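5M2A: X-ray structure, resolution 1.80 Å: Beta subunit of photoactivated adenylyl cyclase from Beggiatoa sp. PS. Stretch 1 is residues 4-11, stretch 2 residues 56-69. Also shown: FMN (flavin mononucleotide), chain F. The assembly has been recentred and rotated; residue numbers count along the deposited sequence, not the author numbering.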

ATOM      1  N   MET A   4       8.600 -36.752  -4.808  1.00 78.46           N
ATOM      2  CA  MET A   4       7.574 -35.714  -4.746  1.00 74.73           C
ATOM      3  C   MET A   4       7.842 -34.613  -5.773  1.00 67.79           C
ATOM      4  O   MET A   4       8.989 -34.231  -5.997  1.00 67.47           O
ATOM      5  CB  MET A   4       7.497 -35.116  -3.340  1.00 79.48           C
ATOM      6  CG  MET A   4       6.444 -34.031  -3.188  1.00 82.36           C
ATOM      7  SD  MET A   4       6.365 -33.325  -1.534  1.00 89.33           S
ATOM      8  CE  MET A   4       5.864 -34.759  -0.583  1.00 91.25           C
ATOM      9  N   MET A   5       6.779 -34.103  -6.389  1.00 64.60           N
ATOM     10  CA  MET A   5       6.882 -33.095  -7.434  1.00 57.04           C
ATOM     11  C   MET A   5       6.199 -31.795  -7.025  1.00 52.97           C
ATOM     12  O   MET A   5       5.274 -31.774  -6.210  1.00 56.28           O
ATOM     13  CB  MET A   5       6.268 -33.597  -8.743  1.00 55.50           C
ATOM     14  CG  MET A   5       6.995 -34.760  -9.387  1.00 60.44           C
ATOM     15  SD  MET A   5       6.275 -35.128 -10.997  1.00 58.78           S
ATOM     16  CE  MET A   5       4.630 -35.647 -10.512  1.00 60.03           C
ATOM     17  N   LYS A   6       6.662 -30.700  -7.626  1.00 44.16           N
ATOM     18  CA  LYS A   6       6.079 -29.384  -7.405  1.00 41.87           C
ATOM     19  C   LYS A   6       5.893 -28.685  -8.745  1.00 39.78           C
ATOM     20  O   LYS A   6       6.438 -29.100  -9.770  1.00 39.06           O
ATOM     21  CB  LYS A   6       6.954 -28.523  -6.489  1.00 46.34           C
ATOM     22  CG  LYS A   6       8.268 -28.127  -7.129  1.00 51.07           C
ATOM     23  CD  LYS A   6       9.185 -27.426  -6.152  1.00 57.10           C
ATOM     24  CE  LYS A   6       8.626 -26.086  -5.724  1.00 56.81           C
ATOM     25  NZ  LYS A   6       9.506 -25.443  -4.716  1.00 60.89           N
ATOM     26  N   ARG A   7       5.117 -27.606  -8.723  1.00 39.09           N
ATOM     27  CA  ARG A   7       4.882 -26.801  -9.911  1.00 36.93           C
ATOM     28  C   ARG A   7       4.900 -25.337  -9.508  1.00 39.38           C
ATOM     29  O   ARG A   7       4.215 -24.942  -8.559  1.00 41.92           O
ATOM     30  CB  ARG A   7       3.554 -27.171 -10.577  1.00 38.23           C
ATOM     31  CG  ARG A   7       3.184 -26.320 -11.780  1.00 38.23           C
ATOM     32  CD  ARG A   7       2.096 -26.993 -12.605  1.00 45.60           C
ATOM     33  NE  ARG A   7       0.969 -27.418 -11.783  1.00 51.96           N
ATOM     34  CZ  ARG A   7       0.617 -28.685 -11.587  1.00 56.79           C
ATOM     35  NH1 ARG A   7       1.298 -29.664 -12.166  1.00 55.27           N
ATOM     36  NH2 ARG A   7      -0.424 -28.972 -10.817  1.00 59.39           N
ATOM     37  N   LEU A   8       5.689 -24.541 -10.219  1.00 35.42           N
ATOM     38  CA  LEU A   8       5.763 -23.113  -9.964  1.00 33.09           C
ATOM     39  C   LEU A   8       5.426 -22.335 -11.229  1.00 31.84           C
ATOM     40  O   LEU A   8       5.636 -22.796 -12.353  1.00 27.17           O
ATOM     41  CB  LEU A   8       7.143 -22.705  -9.426  1.00 35.03           C
ATOM     42  CG  LEU A   8       8.436 -22.842 -10.235  1.00 42.66           C
ATOM     43  CD1 LEU A   8       8.615 -21.690 -11.219  1.00 47.07           C
ATOM     44  CD2 LEU A   8       9.628 -22.913  -9.291  1.00 42.40           C
ATOM     45  N   VAL A   9       4.901 -21.130 -11.030  1.00 26.15           N
ATOM     46  CA  VAL A   9       4.561 -20.243 -12.129  1.00 23.19           C
ATOM     47  C   VAL A   9       5.123 -18.881 -11.784  1.00 25.48           C
ATOM     48  O   VAL A   9       5.018 -18.445 -10.633  1.00 26.00           O
ATOM     49  CB  VAL A   9       3.039 -20.159 -12.353  1.00 31.10           C
ATOM     50  CG1 VAL A   9       2.727 -19.315 -13.582  1.00 26.48           C
ATOM     51  CG2 VAL A   9       2.434 -21.548 -12.486  1.00 36.44           C
ATOM     52  N   TYR A  10       5.744 -18.227 -12.760  1.00 24.82           N
ATOM     53  CA  TYR A  10       6.315 -16.912 -12.533  1.00 24.90           C
ATOM     54  C   TYR A  10       6.114 -16.055 -13.768  1.00 23.07           C
ATOM     55  O   TYR A  10       5.879 -16.555 -14.872  1.00 23.28           O
ATOM     56  CB  TYR A  10       7.813 -16.987 -12.164  1.00 23.63           C
ATOM     57  CG  TYR A  10       8.749 -17.299 -13.310  1.00 24.70           C
ATOM     58  CD1 TYR A  10       9.188 -16.300 -14.175  1.00 25.67           C
ATOM     59  CD2 TYR A  10       9.207 -18.593 -13.520  1.00 25.97           C
ATOM     60  CE1 TYR A  10      10.043 -16.588 -15.228  1.00 29.79           C
ATOM     61  CE2 TYR A  10      10.063 -18.887 -14.565  1.00 33.22           C
ATOM     62  CZ  TYR A  10      10.478 -17.882 -15.418  1.00 31.46           C
ATOM     63  OH  TYR A  10      11.329 -18.169 -16.463  1.00 31.41           O
ATOM     64  N   ILE A  11       6.212 -14.745 -13.561  1.00 21.84           N
ATOM     65  CA  ILE A  11       6.235 -13.780 -14.646  1.00 23.35           C
ATOM     66  C   ILE A  11       7.523 -12.971 -14.546  1.00 26.69           C
ATOM     67  O   ILE A  11       8.142 -12.858 -13.483  1.00 27.57           O
ATOM     68  CB  ILE A  11       5.011 -12.854 -14.623  1.00 25.81           C
ATOM     69  CG1 ILE A  11       4.912 -12.157 -13.269  1.00 25.14           C
ATOM     70  CG2 ILE A  11       3.758 -13.646 -14.893  1.00 25.43           C
ATOM     71  CD1 ILE A  11       3.721 -11.242 -13.162  1.00 28.89           C
ATOM     72  N   GLY A  56       8.119 -30.700 -11.857  1.00 40.87           N
ATOM     73  CA  GLY A  56       9.064 -31.793 -11.707  1.00 43.58           C
ATOM     74  C   GLY A  56       9.368 -31.993 -10.238  1.00 47.72           C
ATOM     75  O   GLY A  56       8.822 -31.312  -9.372  1.00 47.18           O
ATOM     76  N   GLU A  57      10.260 -32.947  -9.970  1.00 52.16           N
ATOM     77  CA  GLU A  57      10.667 -33.196  -8.593  1.00 58.20           C
ATOM     78  C   GLU A  57      11.253 -31.929  -7.980  1.00 57.90           C
ATOM     79  O   GLU A  57      11.918 -31.139  -8.656  1.00 56.28           O
ATOM     80  CB  GLU A  57      11.664 -34.354  -8.525  1.00 68.14           C
ATOM     81  CG  GLU A  57      10.984 -35.706  -8.363  1.00 76.26           C
ATOM     82  CD  GLU A  57      11.933 -36.870  -8.543  1.00 85.13           C
ATOM     83  OE1 GLU A  57      13.078 -36.644  -8.989  1.00 86.81           O
ATOM     84  OE2 GLU A  57      11.535 -38.016  -8.239  1.00 90.44           O
ATOM     85  N   ASN A  58      10.976 -31.734  -6.689  1.00 63.50           N
ATOM     86  CA  ASN A  58      11.196 -30.437  -6.057  1.00 64.91           C
ATOM     87  C   ASN A  58      12.646 -29.982  -6.171  1.00 64.72           C
ATOM     88  O   ASN A  58      12.914 -28.814  -6.476  1.00 65.11           O
ATOM     89  CB  ASN A  58      10.770 -30.493  -4.592  1.00 70.96           C
ATOM     90  CG  ASN A  58       9.382 -31.069  -4.413  1.00 74.73           C
ATOM     91  OD1 ASN A  58       8.569 -31.049  -5.335  1.00 76.53           O
ATOM     92  ND2 ASN A  58       9.106 -31.589  -3.225  1.00 79.97           N
ATOM     93  N   GLU A  59      13.597 -30.886  -5.932  1.00 71.21           N
ATOM     94  CA  GLU A  59      15.001 -30.494  -5.993  1.00 75.41           C
ATOM     95  C   GLU A  59      15.391 -30.068  -7.401  1.00 68.26           C
ATOM     96  O   GLU A  59      16.104 -29.074  -7.578  1.00 67.25           O
ATOM     97  CB  GLU A  59      15.893 -31.636  -5.509  1.00 83.76           C
ATOM     98  CG  GLU A  59      17.328 -31.208  -5.248  1.00 92.05           C
ATOM     99  CD  GLU A  59      18.144 -32.280  -4.552  1.00101.97           C
ATOM    100  OE1 GLU A  59      17.959 -33.474  -4.868  1.00104.70           O
ATOM    101  OE2 GLU A  59      18.966 -31.927  -3.681  1.00105.69           O
ATOM    102  N   LYS A  60      14.919 -30.794  -8.416  1.00 61.69           N
ATOM    103  CA  LYS A  60      15.252 -30.442  -9.792  1.00 59.73           C
ATOM    104  C   LYS A  60      14.647 -29.100 -10.186  1.00 56.08           C
ATOM    105  O   LYS A  60      15.284 -28.308 -10.887  1.00 58.26           O
ATOM    106  CB  LYS A  60      14.779 -31.545 -10.737  1.00 50.30           C
ATOM    107  CG  LYS A  60      15.385 -32.907 -10.439  1.00 56.34           C
ATOM    108  CD  LYS A  60      16.895 -32.883 -10.595  1.00 58.73           C
ATOM    109  CE  LYS A  60      17.491 -34.260 -10.346  1.00 60.57           C
ATOM    110  NZ  LYS A  60      18.944 -34.304 -10.664  1.00 67.84           N
ATOM    111  N   VAL A  61      13.421 -28.823  -9.739  1.00 54.13           N
ATOM    112  CA  VAL A  61      12.774 -27.563 -10.092  1.00 51.35           C
ATOM    113  C   VAL A  61      13.449 -26.394  -9.385  1.00 53.24           C
ATOM    114  O   VAL A  61      13.632 -25.320  -9.971  1.00 52.40           O
ATOM    115  CB  VAL A  61      11.267 -27.629  -9.775  1.00 45.33           C
ATOM    116  CG1 VAL A  61      10.626 -26.271  -9.982  1.00 36.60           C
ATOM    117  CG2 VAL A  61      10.589 -28.651 -10.651  1.00 45.48           C
ATOM    118  N   ASP A  62      13.834 -26.579  -8.120  1.00 56.31           N
ATOM    119  CA  ASP A  62      14.458 -25.487  -7.376  1.00 59.74           C
ATOM    120  C   ASP A  62      15.846 -25.172  -7.915  1.00 57.41           C
ATOM    121  O   ASP A  62      16.244 -24.003  -7.970  1.00 53.04           O
ATOM    122  CB  ASP A  62      14.520 -25.831  -5.888  1.00 67.55           C
ATOM    123  CG  ASP A  62      13.146 -25.896  -5.250  1.00 70.86           C
ATOM    124  OD1 ASP A  62      12.213 -25.247  -5.775  1.00 68.17           O
ATOM    125  OD2 ASP A  62      12.997 -26.594  -4.224  1.00 73.77           O
ATOM    126  N   LYS A  63      16.598 -26.203  -8.313  1.00 58.58           N
ATOM    127  CA  LYS A  63      17.892 -25.973  -8.951  1.00 61.50           C
ATOM    128  C   LYS A  63      17.742 -25.135 -10.213  1.00 56.26           C
ATOM    129  O   LYS A  63      18.511 -24.194 -10.440  1.00 57.04           O
ATOM    130  CB  LYS A  63      18.564 -27.306  -9.284  1.00 65.06           C
ATOM    131  CG  LYS A  63      18.965 -28.132  -8.076  1.00 72.60           C
ATOM    132  CD  LYS A  63      19.607 -29.446  -8.496  1.00 75.09           C
ATOM    133  CE  LYS A  63      20.987 -29.210  -9.069  1.00 78.24           C
ATOM    134  NZ  LYS A  63      21.817 -28.418  -8.119  1.00 80.59           N
ATOM    135  N   LEU A  64      16.759 -25.467 -11.050  1.00 55.26           N
ATOM    136  CA  LEU A  64      16.567 -24.739 -12.300  1.00 48.64           C
ATOM    137  C   LEU A  64      16.119 -23.305 -12.047  1.00 42.74           C
ATOM    138  O   LEU A  64      16.596 -22.374 -12.708  1.00 43.76           O
ATOM    139  CB  LEU A  64      15.548 -25.472 -13.173  1.00 49.81           C
ATOM    140  CG  LEU A  64      15.040 -24.717 -14.401  1.00 46.91           C
ATOM    141  CD1 LEU A  64      16.197 -24.328 -15.295  1.00 51.45           C
ATOM    142  CD2 LEU A  64      14.015 -25.548 -15.160  1.00 42.56           C
ATOM    143  N   TYR A  65      15.189 -23.108 -11.110  1.00 43.36           N
ATOM    144  CA  TYR A  65      14.691 -21.758 -10.864  1.00 42.45           C
ATOM    145  C   TYR A  65      15.779 -20.855 -10.293  1.00 42.34           C
ATOM    146  O   TYR A  65      15.788 -19.649 -10.566  1.00 40.66           O
ATOM    147  CB  TYR A  65      13.479 -21.807  -9.934  1.00 44.18           C
ATOM    148  CG  TYR A  65      12.755 -20.482  -9.794  1.00 43.06           C
ATOM    149  CD1 TYR A  65      12.081 -19.921 -10.870  1.00 39.45           C
ATOM    150  CD2 TYR A  65      12.743 -19.797  -8.586  1.00 46.78           C
ATOM    151  CE1 TYR A  65      11.416 -18.713 -10.749  1.00 40.46           C
ATOM    152  CE2 TYR A  65      12.082 -18.591  -8.454  1.00 38.40           C
ATOM    153  CZ  TYR A  65      11.421 -18.051  -9.539  1.00 37.45           C
ATOM    154  OH  TYR A  65      10.757 -16.849  -9.423  1.00 38.94           O
ATOM    155  N   LYS A  66      16.706 -21.413  -9.512  1.00 47.28           N
ATOM    156  CA  LYS A  66      17.840 -20.621  -9.044  1.00 56.87           C
ATOM    157  C   LYS A  66      18.652 -20.082 -10.216  1.00 51.68           C
ATOM    158  O   LYS A  66      19.123 -18.940 -10.183  1.00 53.48           O
ATOM    159  CB  LYS A  66      18.719 -21.461  -8.116  1.00 64.52           C
ATOM    160  CG  LYS A  66      18.634 -21.054  -6.654  1.00 69.37           C
ATOM    161  CD  LYS A  66      19.496 -21.944  -5.770  1.00 76.90           C
ATOM    162  CE  LYS A  66      18.776 -23.230  -5.411  1.00 77.61           C
ATOM    163  NZ  LYS A  66      17.588 -22.976  -4.550  1.00 75.66           N
ATOM    164  N   LYS A  67      18.804 -20.883 -11.272  1.00 47.92           N
ATOM    165  CA  LYS A  67      19.561 -20.437 -12.437  1.00 47.55           C
ATOM    166  C   LYS A  67      18.763 -19.443 -13.263  1.00 43.90           C
ATOM    167  O   LYS A  67      19.311 -18.443 -13.741  1.00 48.31           O
ATOM    168  CB  LYS A  67      19.961 -21.634 -13.297  1.00 47.57           C
ATOM    169  CG  LYS A  67      20.706 -22.716 -12.546  1.00 59.54           C
ATOM    170  CD  LYS A  67      21.118 -23.827 -13.491  1.00 64.62           C
ATOM    171  CE  LYS A  67      19.952 -24.241 -14.375  1.00 66.88           C
ATOM    172  NZ  LYS A  67      20.291 -25.409 -15.233  1.00 68.76           N
ATOM    173  N   ILE A  68      17.469 -19.711 -13.461  1.00 42.86           N
ATOM    174  CA  ILE A  68      16.625 -18.779 -14.201  1.00 39.55           C
ATOM    175  C   ILE A  68      16.657 -17.399 -13.554  1.00 41.96           C
ATOM    176  O   ILE A  68      16.697 -16.374 -14.247  1.00 41.07           O
ATOM    177  CB  ILE A  68      15.188 -19.330 -14.300  1.00 36.98           C
ATOM    178  CG1 ILE A  68      15.152 -20.581 -15.182  1.00 41.27           C
ATOM    179  CG2 ILE A  68      14.252 -18.283 -14.856  1.00 32.94           C
ATOM    180  CD1 ILE A  68      13.762 -21.174 -15.337  1.00 38.82           C
ATOM    181  N   LEU A  69      16.669 -17.357 -12.216  1.00 48.46           N
ATOM    182  CA  LEU A  69      16.640 -16.087 -11.490  1.00 47.81           C
ATOM    183  C   LEU A  69      17.823 -15.190 -11.849  1.00 53.55           C
ATOM    184  O   LEU A  69      17.698 -13.959 -11.859  1.00 51.24           O
ATOM    185  CB  LEU A  69      16.624 -16.348  -9.984  1.00 51.56           C
ATOM    186  CG  LEU A  69      15.291 -16.679  -9.316  1.00 54.43           C
ATOM    187  CD1 LEU A  69      15.516 -17.106  -7.871  1.00 61.03           C
ATOM    188  CD2 LEU A  69      14.356 -15.483  -9.376  1.00 50.59           C
TER
HETATM  189  N1  FMN F 404      16.876 -23.299 -18.756  1.00 44.27           N
HETATM  190  C2  FMN F 404      16.449 -24.597 -18.559  1.00 43.59           C
HETATM  191  O2  FMN F 404      17.268 -25.505 -18.458  1.00 46.12           O
HETATM  192  N3  FMN F 404      15.103 -24.884 -18.456  1.00 42.57           N
HETATM  193  C4  FMN F 404      14.177 -23.867 -18.558  1.00 39.50           C
HETATM  194  O4  FMN F 404      12.975 -24.116 -18.473  1.00 38.65           O
HETATM  195  C4A FMN F 404      14.600 -22.564 -18.759  1.00 39.49           C
HETATM  196  N5  FMN F 404      13.662 -21.565 -18.862  1.00 35.78           N
HETATM  197  C5A FMN F 404      14.066 -20.270 -19.059  1.00 39.03           C
HETATM  198  C6  FMN F 404      13.109 -19.275 -19.158  1.00 38.31           C
HETATM  199  C7  FMN F 404      13.501 -17.960 -19.359  1.00 39.50           C
HETATM  200  C7M FMN F 404      12.446 -16.900 -19.466  1.00 41.51           C
HETATM  201  C8  FMN F 404      14.855 -17.646 -19.462  1.00 42.31           C
HETATM  202  C8M FMN F 404      15.292 -16.230 -19.678  1.00 40.06           C
HETATM  203  C9  FMN F 404      15.816 -18.649 -19.360  1.00 43.19           C
HETATM  204  C9A FMN F 404      15.421 -19.965 -19.156  1.00 43.17           C
HETATM  205  N10 FMN F 404      16.368 -20.965 -19.052  1.00 45.32           N
HETATM  206  C10 FMN F 404      15.958 -22.272 -18.858  1.00 43.26           C
HETATM  207  C1' FMN F 404      17.825 -20.611 -19.185  1.00 47.91           C
HETATM  208  C2' FMN F 404      18.638 -20.798 -17.910  1.00 48.57           C
HETATM  209  O2' FMN F 404      18.586 -19.614 -17.150  1.00 47.34           O
HETATM  210  C3' FMN F 404      20.081 -21.093 -18.293  1.00 53.09           C
HETATM  211  O3' FMN F 404      20.501 -20.149 -19.258  1.00 49.53           O
HETATM  212  C4' FMN F 404      20.200 -22.497 -18.877  1.00 60.02           C
HETATM  213  O4' FMN F 404      19.749 -23.440 -17.932  1.00 54.13           O
HETATM  214  C5' FMN F 404      21.640 -22.823 -19.257  1.00 72.30           C
HETATM  215  O5' FMN F 404      22.443 -22.743 -18.101  1.00 79.58           O
HETATM  216  P   FMN F 404      23.960 -23.273 -18.116  1.00 84.82           P
HETATM  217  O1P FMN F 404      23.932 -24.776 -17.968  1.00 84.21           O
HETATM  218  O2P FMN F 404      24.609 -22.898 -19.432  1.00 86.50           O
HETATM  219  O3P FMN F 404      24.716 -22.647 -16.966  1.00 86.10           O

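Strand 5-11 and the helix that begins at Asn58 run in broadly the same direction, their axes 33° apart and 7.5 Å at closest approach, and the contact changes from backbone pairing to side-chain packing along its length. The backbone pairs first: Lys6 and Gly56 form an antiparallel bridge, Lys6 N donating to Gly56 O (2.8 Å, nearly straight at 168°) and Gly56 N to Lys6 O (3.1 Å). Met5 and Glu57 form the neighbouring non-hydrogen-bonded pair, CA to CA 4.0 Å, and their side chains diverge. At the helix start, Asn58 N reaches Met4 O (3.3 Å), which also receives a CA-H...O contact from Glu57 CA (3.3 Å); Met5 CA makes a similar contact with Gly56 O (3.3 Å). Gly56 has phi/psi of 156/-178, where a CB would be jammed against the preceding carbonyl, and it would also crowd Val61 CG2.

Polar side chains add to this pairing. Asn58 ND2 makes a weak hydrogen bond to Met4 SD (3.7 Å). Asn58 OD1 lies 3.0 Å from Lys6 N, but the angle is too poor for a hydrogen bond; that amide is already directed at Gly56 O. Lys6 extends along the helix, its CG passing Val61 CB at 4.0 Å, so that NZ meets Asp62 OD1 in a salt bridge (2.9 Å) one turn beyond Asn58.

Farther along, the packing is apolar and aromatic. Leu8 and Tyr10 point toward the helix, while the intervening Val9 points away, as strand alternation requires. Leu8 CD2 meets Val61 CG1 (3.6 Å) and its CD1 meets Tyr65 CD1 (3.9 Å). The Tyr10 and Tyr65 rings pair obliquely, planes at 55°, with Tyr10 CD2 at the edge of the Tyr65 ring, 3.5 Å from Tyr65 CE1. Tyr10 CZ packs on Ile68 CG2 (3.8 Å). The contact ends beside FMN, with Tyr10 OH 3.4 Å from FMN C6 and Ile68 CD1 3.5 Å from FMN N5.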